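Local coordinates for protein putative thiol-disulfide isomerase or thioredoxin (Salmonella enterica subsp. enterica serovar Typhimurium, PDB 3L9V) that probably catalyses thiol-disulfide exchange in substrate proteins, as a DsbA-like oxidoreductase built on the thioredoxin fold, at residues His56-Leu59 with Gly64-Leu67; Phe22-Pro27 with Val82-Phe87; Tyr155-Ala160 with Ser172-Val177. All blocks are in the same frame, centred on the assembly; numbering follows the deposited sequence. Where two conformers were deposited one is given.

Contact 1 of 3, residues His56-Leu59 with Gly64-Leu67; sequences HVSL and GHEL
The backbones of Ser58 and Gly64 lie against each other, their CA atoms 4.1 Å apart, where the chain leaves the edge strand 52-56 and turns into the first residues of helix 64-77. No hydrogen bond joins the two segments; instead the two residues exchange a pair of CA-H...O contacts. Gly64 CA approaches Ser58 O at 3.2 Å, and Ser58 CA approaches Gly64 O at 3.5 Å. Glycine suits this place because Gly64, having no side chain, lets its CA come directly up to Ser58 O.

Ser58 also meets the first turn of the helix through its side chain. Its CB sits over one face of the His65 imidazole, 3.6 Å from the ring centroid and 16° off the normal, displaced toward the rim on the ND1 side: a CH-pi contact in which the methylene, rather than the hydroxyl, does the touching. The small serine lets the ring lie close, while its OG hydrogen-bonds to Thr68 and Glu135.

On the inner side, His56 has CG anti to its backbone N (chi1 -160°), which brings the imidazole to the helix. There CE1 packs at 3.4 Å against Leu67 CB, at a slant to the ring, and Gly64 O lies farther off near the ring plane. Histidine suits this buried position because both ring nitrogens find polar partners: ND1 bonds to Thr68 OG1, and NE2 to the backbone N of Phe24. These two bonds fix the rotation of the ring.

The contact thus closes the short connection from the central sheet to the helical part of a DsbA-like protein. Helix 125-140 borders it through Glu135, which His65 touches, helix 100-111 receives Leu67 on Val103, and strand 18-22 is tied to it by backbone bonds between Phe22 and Val57.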
ATOM      1  N   HIS A  56      -4.812  -0.493   0.167  1.00 24.83           N
ATOM      2  CA  HIS A  56      -5.195   0.195  -1.061  1.00 25.09           C
ATOM      3  C   HIS A  56      -6.367   1.148  -0.852  1.00 27.32           C
ATOM      4  O   HIS A  56      -7.271   0.879  -0.050  1.00 31.87           O
ATOM      5  CB  HIS A  56      -5.523  -0.818  -2.170  1.00 23.92           C
ATOM      6  CG  HIS A  56      -5.460  -0.226  -3.534  1.00 18.36           C
ATOM      7  ND1 HIS A  56      -6.576   0.238  -4.214  1.00 15.95           N
ATOM      8  CD2 HIS A  56      -4.407   0.038  -4.350  1.00 16.75           C
ATOM      9  CE1 HIS A  56      -6.209   0.747  -5.366  1.00 16.67           C
ATOM     10  NE2 HIS A  56      -4.899   0.630  -5.487  1.00 22.73           N
ATOM     11  N   VAL A  57      -6.348   2.272  -1.561  1.00 21.24           N
ATOM     12  CA  VAL A  57      -7.396   3.269  -1.422  1.00 18.27           C
ATOM     13  C   VAL A  57      -8.208   3.313  -2.709  1.00 25.04           C
ATOM     14  O   VAL A  57      -7.667   3.187  -3.808  1.00 25.41           O
ATOM     15  CB  VAL A  57      -6.854   4.684  -1.063  1.00 36.41           C
ATOM     16  CG1 VAL A  57      -5.791   4.600   0.054  1.00 25.18           C
ATOM     17  CG2 VAL A  57      -6.311   5.383  -2.272  1.00 38.22           C
ATOM     18  N   SER A  58      -9.512   3.493  -2.550  1.00 26.23           N
ATOM     19  CA  SER A  58     -10.474   3.293  -3.620  1.00 31.25           C
ATOM     20  C   SER A  58     -10.795   4.582  -4.326  1.00 36.13           C
ATOM     21  O   SER A  58     -11.277   4.556  -5.453  1.00 30.34           O
ATOM     22  CB  SER A  58     -11.764   2.699  -3.048  1.00 28.98           C
ATOM     23  OG  SER A  58     -11.464   1.467  -2.433  1.00 38.52           O
ATOM     24  N   LEU A  59     -10.523   5.709  -3.668  1.00 35.22           N
ATOM     25  CA  LEU A  59     -11.031   6.977  -4.172  1.00 41.63           C
ATOM     26  C   LEU A  59     -10.447   7.376  -5.521  1.00 44.61           C
ATOM     27  O   LEU A  59     -11.073   8.109  -6.282  1.00 53.78           O
ATOM     28  CB  LEU A  59     -10.915   8.115  -3.136  1.00 48.42           C
ATOM     29  CG  LEU A  59      -9.621   8.809  -2.701  1.00 56.36           C
ATOM     30  CD1 LEU A  59      -8.808   9.386  -3.859  1.00 58.14           C
ATOM     31  CD2 LEU A  59      -9.982   9.918  -1.718  1.00 57.02           C
ATOM     32  N   GLY A  64     -10.752   2.197  -9.000  1.00 27.58           N
ATOM     33  CA  GLY A  64     -10.395   2.343  -7.591  1.00 26.54           C
ATOM     34  C   GLY A  64     -10.915   1.225  -6.700  1.00 25.41           C
ATOM     35  O   GLY A  64     -10.182   0.621  -5.925  1.00 27.80           O
ATOM     36  N   HIS A  65     -12.199   0.938  -6.812  1.00 25.96           N
ATOM     37  CA  HIS A  65     -12.816   0.012  -5.878  1.00 28.00           C
ATOM     38  C   HIS A  65     -12.491  -1.415  -6.225  1.00 28.32           C
ATOM     39  O   HIS A  65     -12.408  -2.259  -5.338  1.00 25.97           O
ATOM     40  CB  HIS A  65     -14.332   0.212  -5.839  1.00 28.53           C
ATOM     41  CG  HIS A  65     -14.754   1.464  -5.142  1.00 39.00           C
ATOM     42  ND1 HIS A  65     -14.998   1.508  -3.784  1.00 35.83           N
ATOM     43  CD2 HIS A  65     -14.971   2.717  -5.607  1.00 36.14           C
ATOM     44  CE1 HIS A  65     -15.365   2.731  -3.449  1.00 36.10           C
ATOM     45  NE2 HIS A  65     -15.359   3.484  -4.539  1.00 38.87           N
ATOM     46  N   GLU A  66     -12.318  -1.682  -7.519  1.00 25.44           N
ATOM     47  CA  GLU A  66     -11.996  -3.030  -7.988  1.00 30.16           C
ATOM     48  C   GLU A  66     -10.581  -3.437  -7.569  1.00 32.32           C
ATOM     49  O   GLU A  66     -10.334  -4.578  -7.175  1.00 30.34           O
ATOM     50  CB  GLU A  66     -12.121  -3.106  -9.521  1.00 29.69           C
ATOM     51  CG  GLU A  66     -13.546  -3.131 -10.039  1.00 34.90           C
ATOM     52  CD  GLU A  66     -14.110  -1.736 -10.336  1.00 39.31           C
ATOM     53  OE1 GLU A  66     -13.516  -0.709  -9.916  1.00 43.06           O
ATOM     54  OE2 GLU A  66     -15.172  -1.673 -10.982  1.00 40.88           O
ATOM     55  N   LEU A  67      -9.643  -2.500  -7.678  1.00 26.65           N
ATOM     56  CA  LEU A  67      -8.288  -2.728  -7.204  1.00 21.87           C
ATOM     57  C   LEU A  67      -8.268  -2.972  -5.678  1.00 23.34           C
ATOM     58  O   LEU A  67      -7.636  -3.900  -5.218  1.00 24.65           O
ATOM     59  CB  LEU A  67      -7.387  -1.559  -7.616  1.00 22.89           C
ATOM     60  CG  LEU A  67      -7.174  -1.575  -9.158  1.00 25.11           C
ATOM     61  CD1 LEU A  67      -6.576  -0.280  -9.619  1.00 24.33           C
ATOM     62  CD2 LEU A  67      -6.267  -2.741  -9.559  1.00 21.07           C
TER

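Contact 2 of 3, residues Phe22-Pro27 with Val82-Phe87; sequences FSFYCP and VIEKAF
The Phe24 ring is covered on both faces. Over the centre of one lies Phe87 CB, 3.4 Å from the ring centroid and only 10° off the normal, a CH-pi contact; on the opposite face is CE2 of Phe22, displaced toward the rim. In turn, Phe24 CE1 meets the Phe22 ring at its edge. The Phe24 and Phe87 rings themselves are neither stacked nor edge-to-face: their planes stand 48° apart, with centroids separated by 5.2 Å. With CG anti to the carbonyl carbon (chi1 -80°), the Phe87 ring turns away from the loop, leaving CB as the atom that bears on Phe24.

Phe24 CE1 also comes to 3.6 Å from Glu84 O. A phenyl group suits this buried site because it offers two apolar faces, one to Phe87 CB and the other to the Phe22 ring.

The loop 22-27 leads from strand 18-22 into helix 27-35, at whose start Cys26 and Cys29 form a CxxC pattern consistent with the redox site of the thioredoxin fold; helix 80-93 is among the helices added to that fold in DsbA-like proteins. A type I turn from Ser23 to Cys26 shapes the approach, with Ser23 OG accepting from Tyr25 N at 3.0 Å in an ST turn.

Glu84 lays its CG near Phe24 CE1 and sends its carboxylate to Lys54 in a salt bridge. One water donates to both Phe24 O, at 2.8 Å, and Phe87 O, at 2.7 Å, bridging loop and helix.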
ATOM      1  N   PHE A  22      -1.922   3.381  -0.181  1.00 22.44           N
ATOM      2  CA  PHE A  22      -1.375   3.592  -1.525  1.00 20.98           C
ATOM      3  C   PHE A  22      -2.462   3.322  -2.552  1.00 26.50           C
ATOM      4  O   PHE A  22      -3.522   2.794  -2.217  1.00 26.29           O
ATOM      5  CB  PHE A  22      -0.166   2.663  -1.793  1.00 17.44           C
ATOM      6  CG  PHE A  22      -0.560   1.201  -2.152  1.00 22.51           C
ATOM      7  CD1 PHE A  22      -1.083   0.341  -1.187  1.00 23.96           C
ATOM      8  CD2 PHE A  22      -0.424   0.726  -3.447  1.00 20.02           C
ATOM      9  CE1 PHE A  22      -1.455  -0.979  -1.515  1.00 20.69           C
ATOM     10  CE2 PHE A  22      -0.786  -0.577  -3.796  1.00 27.46           C
ATOM     11  CZ  PHE A  22      -1.299  -1.441  -2.815  1.00 27.58           C
ATOM     12  N   SER A  23      -2.184   3.673  -3.804  1.00 23.08           N
ATOM     13  CA  SER A  23      -3.077   3.348  -4.906  1.00 24.88           C
ATOM     14  C   SER A  23      -2.275   2.914  -6.127  1.00 27.78           C
ATOM     15  O   SER A  23      -1.227   3.469  -6.388  1.00 21.57           O
ATOM     16  CB  SER A  23      -3.905   4.568  -5.294  1.00 27.51           C
ATOM     17  OG  SER A  23      -4.569   4.328  -6.527  1.00 32.26           O
ATOM     18  N   PHE A  24      -2.772   1.948  -6.897  1.00 27.68           N
ATOM     19  CA  PHE A  24      -2.082   1.585  -8.142  1.00 22.80           C
ATOM     20  C   PHE A  24      -2.080   2.699  -9.216  1.00 23.28           C
ATOM     21  O   PHE A  24      -1.378   2.607 -10.229  1.00 22.70           O
ATOM     22  CB  PHE A  24      -2.618   0.254  -8.680  1.00 22.83           C
ATOM     23  CG  PHE A  24      -2.201  -0.920  -7.847  1.00 27.64           C
ATOM     24  CD1 PHE A  24      -0.872  -1.264  -7.746  1.00 22.80           C
ATOM     25  CD2 PHE A  24      -3.134  -1.647  -7.134  1.00 30.92           C
ATOM     26  CE1 PHE A  24      -0.473  -2.314  -6.952  1.00 27.28           C
ATOM     27  CE2 PHE A  24      -2.744  -2.706  -6.357  1.00 27.48           C
ATOM     28  CZ  PHE A  24      -1.411  -3.038  -6.258  1.00 21.47           C
ATOM     29  N   TYR A  25      -2.844   3.757  -8.965  1.00 23.87           N
ATOM     30  CA  TYR A  25      -2.919   4.905  -9.854  1.00 25.35           C
ATOM     31  C   TYR A  25      -1.982   6.057  -9.441  1.00 30.69           C
ATOM     32  O   TYR A  25      -1.851   7.036 -10.165  1.00 32.54           O
ATOM     33  CB  TYR A  25      -4.336   5.466  -9.873  1.00 21.97           C
ATOM     34  CG  TYR A  25      -5.349   4.646 -10.633  1.00 35.61           C
ATOM     35  CD1 TYR A  25      -5.394   4.677 -12.025  1.00 32.95           C
ATOM     36  CD2 TYR A  25      -6.295   3.876  -9.955  1.00 34.97           C
ATOM     37  CE1 TYR A  25      -6.337   3.940 -12.720  1.00 34.69           C
ATOM     38  CE2 TYR A  25      -7.245   3.152 -10.635  1.00 32.27           C
ATOM     39  CZ  TYR A  25      -7.249   3.173 -12.018  1.00 38.54           C
ATOM     40  OH  TYR A  25      -8.195   2.453 -12.691  1.00 33.91           O
ATOM     41  N   CYS A  26      -1.331   5.908  -8.291  0.82 31.90           N
ATOM     42  CA  CYS A  26      -0.539   6.968  -7.669  0.82 27.79           C
ATOM     43  C   CYS A  26       0.925   6.892  -8.075  0.82 20.67           C
ATOM     44  O   CYS A  26       1.627   5.975  -7.682  0.82 24.01           O
ATOM     45  CB  CYS A  26      -0.660   6.852  -6.144  0.82 29.11           C
ATOM     46  SG  CYS A  26       0.511   7.864  -5.199  0.82 29.85           S
ATOM     47  N   PRO A  27       1.395   7.850  -8.890  1.00 28.23           N
ATOM     48  CA  PRO A  27       2.788   7.800  -9.362  1.00 23.01           C
ATOM     49  C   PRO A  27       3.846   7.721  -8.237  1.00 24.11           C
ATOM     50  O   PRO A  27       4.750   6.887  -8.286  1.00 27.96           O
ATOM     51  CB  PRO A  27       2.937   9.114 -10.159  1.00 22.81           C
ATOM     52  CG  PRO A  27       1.547   9.400 -10.664  1.00 23.51           C
ATOM     53  CD  PRO A  27       0.631   8.950  -9.518  1.00 28.36           C
ATOM     54  N   VAL A  82       3.637 -10.543  -5.067  1.00 29.89           N
ATOM     55  CA  VAL A  82       3.495 -10.690  -6.522  1.00 29.94           C
ATOM     56  C   VAL A  82       2.405  -9.792  -7.081  1.00 24.10           C
ATOM     57  O   VAL A  82       2.508  -9.277  -8.196  1.00 32.55           O
ATOM     58  CB  VAL A  82       3.235 -12.162  -6.953  1.00 31.38           C
ATOM     59  CG1 VAL A  82       4.397 -13.025  -6.572  1.00 34.68           C
ATOM     60  CG2 VAL A  82       1.944 -12.699  -6.317  1.00 28.71           C
ATOM     61  N   ILE A  83       1.342  -9.599  -6.307  1.00 20.49           N
ATOM     62  CA  ILE A  83       0.234  -8.773  -6.792  1.00 18.74           C
ATOM     63  C   ILE A  83       0.670  -7.306  -6.942  1.00 28.35           C
ATOM     64  O   ILE A  83       0.270  -6.623  -7.881  1.00 27.70           O
ATOM     65  CB  ILE A  83      -0.994  -8.896  -5.873  1.00 23.50           C
ATOM     66  CG1 ILE A  83      -1.601 -10.299  -6.027  1.00 31.58           C
ATOM     67  CG2 ILE A  83      -2.030  -7.860  -6.209  1.00 21.10           C
ATOM     68  CD1 ILE A  83      -1.946 -10.610  -7.496  1.00 30.52           C
ATOM     69  N   GLU A  84       1.513  -6.826  -6.033  1.00 29.93           N
ATOM     70  CA  GLU A  84       1.885  -5.410  -6.049  1.00 28.00           C
ATOM     71  C   GLU A  84       2.707  -5.107  -7.304  1.00 19.47           C
ATOM     72  O   GLU A  84       2.439  -4.151  -8.019  1.00 27.47           O
ATOM     73  CB  GLU A  84       2.662  -5.028  -4.781  1.00 23.99           C
ATOM     74  CG  GLU A  84       2.872  -3.530  -4.648  1.00 28.98           C
ATOM     75  CD  GLU A  84       3.543  -3.123  -3.328  1.00 35.72           C
ATOM     76  OE1 GLU A  84       3.928  -3.999  -2.524  1.00 39.04           O
ATOM     77  OE2 GLU A  84       3.688  -1.909  -3.103  1.00 34.82           O
ATOM     78  N   LYS A  85       3.697  -5.951  -7.544  1.00 25.70           N
ATOM     79  CA  LYS A  85       4.540  -5.881  -8.717  1.00 35.01           C
ATOM     80  C   LYS A  85       3.695  -6.007  -9.978  1.00 37.01           C
ATOM     81  O   LYS A  85       3.862  -5.236 -10.921  1.00 30.59           O
ATOM     82  CB  LYS A  85       5.583  -6.998  -8.658  1.00 41.75           C
ATOM     83  CG  LYS A  85       6.759  -6.771  -9.586  1.00 51.95           C
ATOM     84  CD  LYS A  85       7.948  -7.664  -9.252  0.76 54.72           C
ATOM     85  NZ  LYS A  85      10.155  -8.487 -10.149  1.00 62.83           N
ATOM     86  N   ALA A  86       2.760  -6.955  -9.984  1.00 35.44           N
ATOM     87  CA  ALA A  86       1.927  -7.169 -11.173  1.00 35.83           C
ATOM     88  C   ALA A  86       1.026  -5.979 -11.542  1.00 33.79           C
ATOM     89  O   ALA A  86       0.922  -5.618 -12.723  1.00 24.17           O
ATOM     90  CB  ALA A  86       1.095  -8.444 -11.034  1.00 38.86           C
ATOM     91  N   PHE A  87       0.373  -5.371 -10.549  1.00 23.58           N
ATOM     92  CA  PHE A  87      -0.539  -4.269 -10.834  1.00 22.44           C
ATOM     93  C   PHE A  87       0.168  -2.941 -11.174  1.00 28.19           C
ATOM     94  O   PHE A  87      -0.370  -2.123 -11.926  1.00 22.68           O
ATOM     95  CB  PHE A  87      -1.553  -4.086  -9.713  1.00 32.18           C
ATOM     96  CG  PHE A  87      -2.715  -5.059  -9.778  1.00 35.88           C
ATOM     97  CD1 PHE A  87      -3.516  -5.131 -10.898  1.00 37.80           C
ATOM     98  CD2 PHE A  87      -3.012  -5.872  -8.708  1.00 39.80           C
ATOM     99  CE1 PHE A  87      -4.594  -6.012 -10.947  1.00 34.25           C
ATOM    100  CE2 PHE A  87      -4.074  -6.764  -8.759  1.00 38.92           C
ATOM    101  CZ  PHE A  87      -4.857  -6.840  -9.876  1.00 32.82           C
TER
HETATM  102  O   HOH W   1      -0.305   0.606 -11.874  1.00 26.08           O

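Contact 3 of 3, residues Tyr155-Ala160 with Ser172-Val177; sequences YHINNA and SRYAAV
Ile157 and Asn159 meet Tyr174 and Val177 where the C-terminal helix 167-182 packs on the sheet of the thioredoxin fold, beside strand 155-157. The two CA pairs nearest each other, Ile157 with Val177 and Asn159 with Tyr174, are each 8.2 Å apart, so side chains alone bridge the gap.

The apolar contacts centre on Ile157, whose two branches serve different partners. CG2, anti to the backbone N, meets the phenol end of Tyr174 at a slant, 3.5 Å from CZ. The other branch reaches Val177, CD1 to CG1 at 3.8 Å, the two side chains running past each other in opposite directions. A beta-branched residue fits well here, since it is at home in a strand and offers separate arms to two helix positions one turn apart. Phe162 touches both Ile157 and Val177, and Val149 of the neighbouring strand touches both Ile157 and Tyr174.

The polar contacts belong to the asparagine pair Asn158 and Asn159. Asn158 OD1 accepts from Ala160 N at 2.9 Å, an Asx turn whose donor stands 41° out of the carbonyl plane. Asn159 uses both ends of its amide: ND2 donates to Pro147 O, while the carbonyl faces the helix. Tyrosine suits its position by pairing a ring for the buried interior with a hydroxyl at the far end. That hydroxyl, Tyr174 OH, donates to Asn159 OD1 at 2.7 Å, arriving nearly head-on to the carbonyl, with a C=O...O angle of 165°.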
ATOM      1  N   TYR A 155       2.074   8.550  13.937  1.00 33.46           N
ATOM      2  CA  TYR A 155       2.806   9.573  13.180  1.00 29.83           C
ATOM      3  C   TYR A 155       2.551   9.411  11.692  1.00 29.64           C
ATOM      4  O   TYR A 155       2.720   8.313  11.152  1.00 30.39           O
ATOM      5  CB  TYR A 155       4.313   9.487  13.449  1.00 24.68           C
ATOM      6  CG  TYR A 155       4.690   9.402  14.912  1.00 32.00           C
ATOM      7  CD1 TYR A 155       4.474  10.475  15.778  1.00 35.03           C
ATOM      8  CD2 TYR A 155       5.282   8.256  15.427  1.00 30.44           C
ATOM      9  CE1 TYR A 155       4.829  10.397  17.127  1.00 29.69           C
ATOM     10  CE2 TYR A 155       5.636   8.166  16.768  1.00 35.48           C
ATOM     11  CZ  TYR A 155       5.403   9.241  17.609  1.00 38.51           C
ATOM     12  OH  TYR A 155       5.748   9.151  18.929  1.00 40.96           O
ATOM     13  N   HIS A 156       2.109  10.490  11.054  1.00 25.91           N
ATOM     14  CA  HIS A 156       1.941  10.550   9.601  1.00 29.37           C
ATOM     15  C   HIS A 156       3.169  11.219   8.984  1.00 28.35           C
ATOM     16  O   HIS A 156       3.489  12.352   9.309  1.00 33.20           O
ATOM     17  CB  HIS A 156       0.675  11.326   9.228  1.00 28.43           C
ATOM     18  CG  HIS A 156       0.489  11.511   7.750  1.00 34.04           C
ATOM     19  ND1 HIS A 156       0.118  12.722   7.193  1.00 37.28           N
ATOM     20  CD2 HIS A 156       0.620  10.653   6.716  1.00 33.44           C
ATOM     21  CE1 HIS A 156       0.020  12.592   5.884  1.00 32.72           C
ATOM     22  NE2 HIS A 156       0.332  11.345   5.563  1.00 31.83           N
ATOM     23  N   ILE A 157       3.876  10.506   8.123  1.00 21.59           N
ATOM     24  CA  ILE A 157       5.062  11.076   7.507  1.00 26.74           C
ATOM     25  C   ILE A 157       4.626  12.169   6.525  1.00 25.76           C
ATOM     26  O   ILE A 157       3.663  11.997   5.797  1.00 22.93           O
ATOM     27  CB  ILE A 157       5.936   9.999   6.825  1.00 31.54           C
ATOM     28  CG1 ILE A 157       6.337   8.904   7.840  1.00 29.70           C
ATOM     29  CG2 ILE A 157       7.161  10.652   6.141  1.00 29.60           C
ATOM     30  CD1 ILE A 157       7.329   9.377   8.973  1.00 18.57           C
ATOM     31  N   ASN A 158       5.320  13.308   6.529  1.00 24.26           N
ATOM     32  CA  ASN A 158       5.011  14.367   5.572  1.00 21.92           C
ATOM     33  C   ASN A 158       5.840  14.207   4.285  1.00 23.87           C
ATOM     34  O   ASN A 158       6.985  14.635   4.240  1.00 25.79           O
ATOM     35  CB  ASN A 158       5.261  15.755   6.199  1.00 27.77           C
ATOM     36  CG  ASN A 158       4.874  16.896   5.263  1.00 27.17           C
ATOM     37  OD1 ASN A 158       4.561  16.668   4.105  1.00 29.35           O
ATOM     38  ND2 ASN A 158       4.894  18.125   5.768  1.00 24.21           N
ATOM     39  N   ASN A 159       5.276  13.596   3.243  1.00 25.92           N
ATOM     40  CA  ASN A 159       6.054  13.339   2.018  1.00 21.11           C
ATOM     41  C   ASN A 159       6.670  14.641   1.478  1.00 24.96           C
ATOM     42  O   ASN A 159       7.720  14.652   0.838  1.00 26.48           O
ATOM     43  CB  ASN A 159       5.162  12.770   0.911  1.00 20.98           C
ATOM     44  CG  ASN A 159       4.446  11.467   1.314  1.00 27.47           C
ATOM     45  OD1 ASN A 159       4.943  10.695   2.126  1.00 21.40           O
ATOM     46  ND2 ASN A 159       3.274  11.239   0.736  1.00 28.69           N
ATOM     47  N   ALA A 160       5.983  15.740   1.706  1.00 26.65           N
ATOM     48  CA  ALA A 160       6.365  16.965   1.029  1.00 29.70           C
ATOM     49  C   ALA A 160       7.377  17.768   1.855  1.00 35.08           C
ATOM     50  O   ALA A 160       7.657  18.923   1.540  1.00 36.40           O
ATOM     51  CB  ALA A 160       5.131  17.784   0.698  1.00 24.99           C
ATOM     52  N   SER A 172      17.135   7.506   1.628  1.00 31.15           N
ATOM     53  CA  SER A 172      17.805   7.414   2.920  1.00 32.49           C
ATOM     54  C   SER A 172      17.192   8.360   3.952  1.00 29.96           C
ATOM     55  O   SER A 172      17.030   7.997   5.122  1.00 26.75           O
ATOM     56  CB  SER A 172      19.297   7.722   2.787  1.00 36.47           C
ATOM     57  OG  SER A 172      19.928   6.789   1.935  1.00 53.02           O
ATOM     58  N   ARG A 173      16.860   9.571   3.524  1.00 24.94           N
ATOM     59  CA  ARG A 173      16.309  10.538   4.464  1.00 24.20           C
ATOM     60  C   ARG A 173      14.901  10.169   4.892  1.00 26.57           C
ATOM     61  O   ARG A 173      14.556  10.305   6.058  1.00 31.61           O
ATOM     62  CB  ARG A 173      16.384  11.959   3.909  1.00 27.88           C
ATOM     63  CG  ARG A 173      17.821  12.423   3.779  1.00 23.71           C
ATOM     64  CD  ARG A 173      17.959  13.634   2.866  1.00 26.65           C
ATOM     65  NE  ARG A 173      19.369  13.846   2.582  1.00 37.13           N
ATOM     66  CZ  ARG A 173      19.845  14.764   1.753  1.00 38.62           C
ATOM     67  NH1 ARG A 173      19.020  15.567   1.101  1.00 34.61           N
ATOM     68  NH2 ARG A 173      21.151  14.865   1.573  1.00 40.30           N
ATOM     69  N   TYR A 174      14.096   9.676   3.954  1.00 26.25           N
ATOM     70  CA  TYR A 174      12.737   9.243   4.265  1.00 25.64           C
ATOM     71  C   TYR A 174      12.771   8.077   5.262  1.00 24.80           C
ATOM     72  O   TYR A 174      12.077   8.098   6.280  1.00 30.39           O
ATOM     73  CB  TYR A 174      12.001   8.829   2.983  1.00 33.22           C
ATOM     74  CG  TYR A 174      10.490   8.808   3.088  1.00 29.79           C
ATOM     75  CD1 TYR A 174       9.735   9.923   2.752  1.00 29.16           C
ATOM     76  CD2 TYR A 174       9.821   7.669   3.512  1.00 31.32           C
ATOM     77  CE1 TYR A 174       8.351   9.903   2.841  1.00 31.27           C
ATOM     78  CE2 TYR A 174       8.439   7.640   3.603  1.00 26.33           C
ATOM     79  CZ  TYR A 174       7.715   8.746   3.272  1.00 30.97           C
ATOM     80  OH  TYR A 174       6.352   8.695   3.352  1.00 27.91           O
ATOM     81  N   ALA A 175      13.598   7.077   4.972  1.00 24.15           N
ATOM     82  CA  ALA A 175      13.744   5.924   5.859  1.00 32.49           C
ATOM     83  C   ALA A 175      14.334   6.298   7.230  1.00 33.47           C
ATOM     84  O   ALA A 175      13.970   5.700   8.238  1.00 27.39           O
ATOM     85  CB  ALA A 175      14.590   4.827   5.199  1.00 29.49           C
ATOM     86  N   ALA A 176      15.240   7.275   7.252  1.00 26.00           N
ATOM     87  CA  ALA A 176      15.859   7.718   8.493  1.00 26.04           C
ATOM     88  C   ALA A 176      14.800   8.245   9.450  1.00 24.36           C
ATOM     89  O   ALA A 176      14.809   7.936  10.642  1.00 30.32           O
ATOM     90  CB  ALA A 176      16.926   8.784   8.227  1.00 27.08           C
ATOM     91  N   VAL A 177      13.866   9.021   8.917  1.00 26.45           N
ATOM     92  CA  VAL A 177      12.784   9.535   9.729  1.00 28.85           C
ATOM     93  C   VAL A 177      11.848   8.423  10.220  1.00 32.34           C
ATOM     94  O   VAL A 177      11.447   8.411  11.378  1.00 27.38           O
ATOM     95  CB  VAL A 177      12.010  10.661   9.006  1.00 27.35           C
ATOM     96  CG1 VAL A 177      10.705  10.967   9.722  1.00 19.78           C
ATOM     97  CG2 VAL A 177      12.886  11.902   8.932  1.00 33.15           C
TER

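All three contacts are largely buried, but at different depths. Contact 2 lies nearest the chain's centre, contact 1 a little farther out with His65 exposed, and the centre of contact 3 lies about 16 Å from the centre of the chain. Contacts 1 and 2 form one unit: contact 1 is nested within the chain loop that contact 2 closes, their helices 64-77 and 80-93 are consecutive, and the imidazole of His56 joins them at the backbone of Phe24. Contact 3 shares no element with them and lies across the centre from contact 1. The chemistry shifts accordingly: backbone CA-H...O pairs in contact 1, aromatic packing with a bridging water in contact 2, and aliphatic packing plus a side-chain hydrogen bond in contact 3.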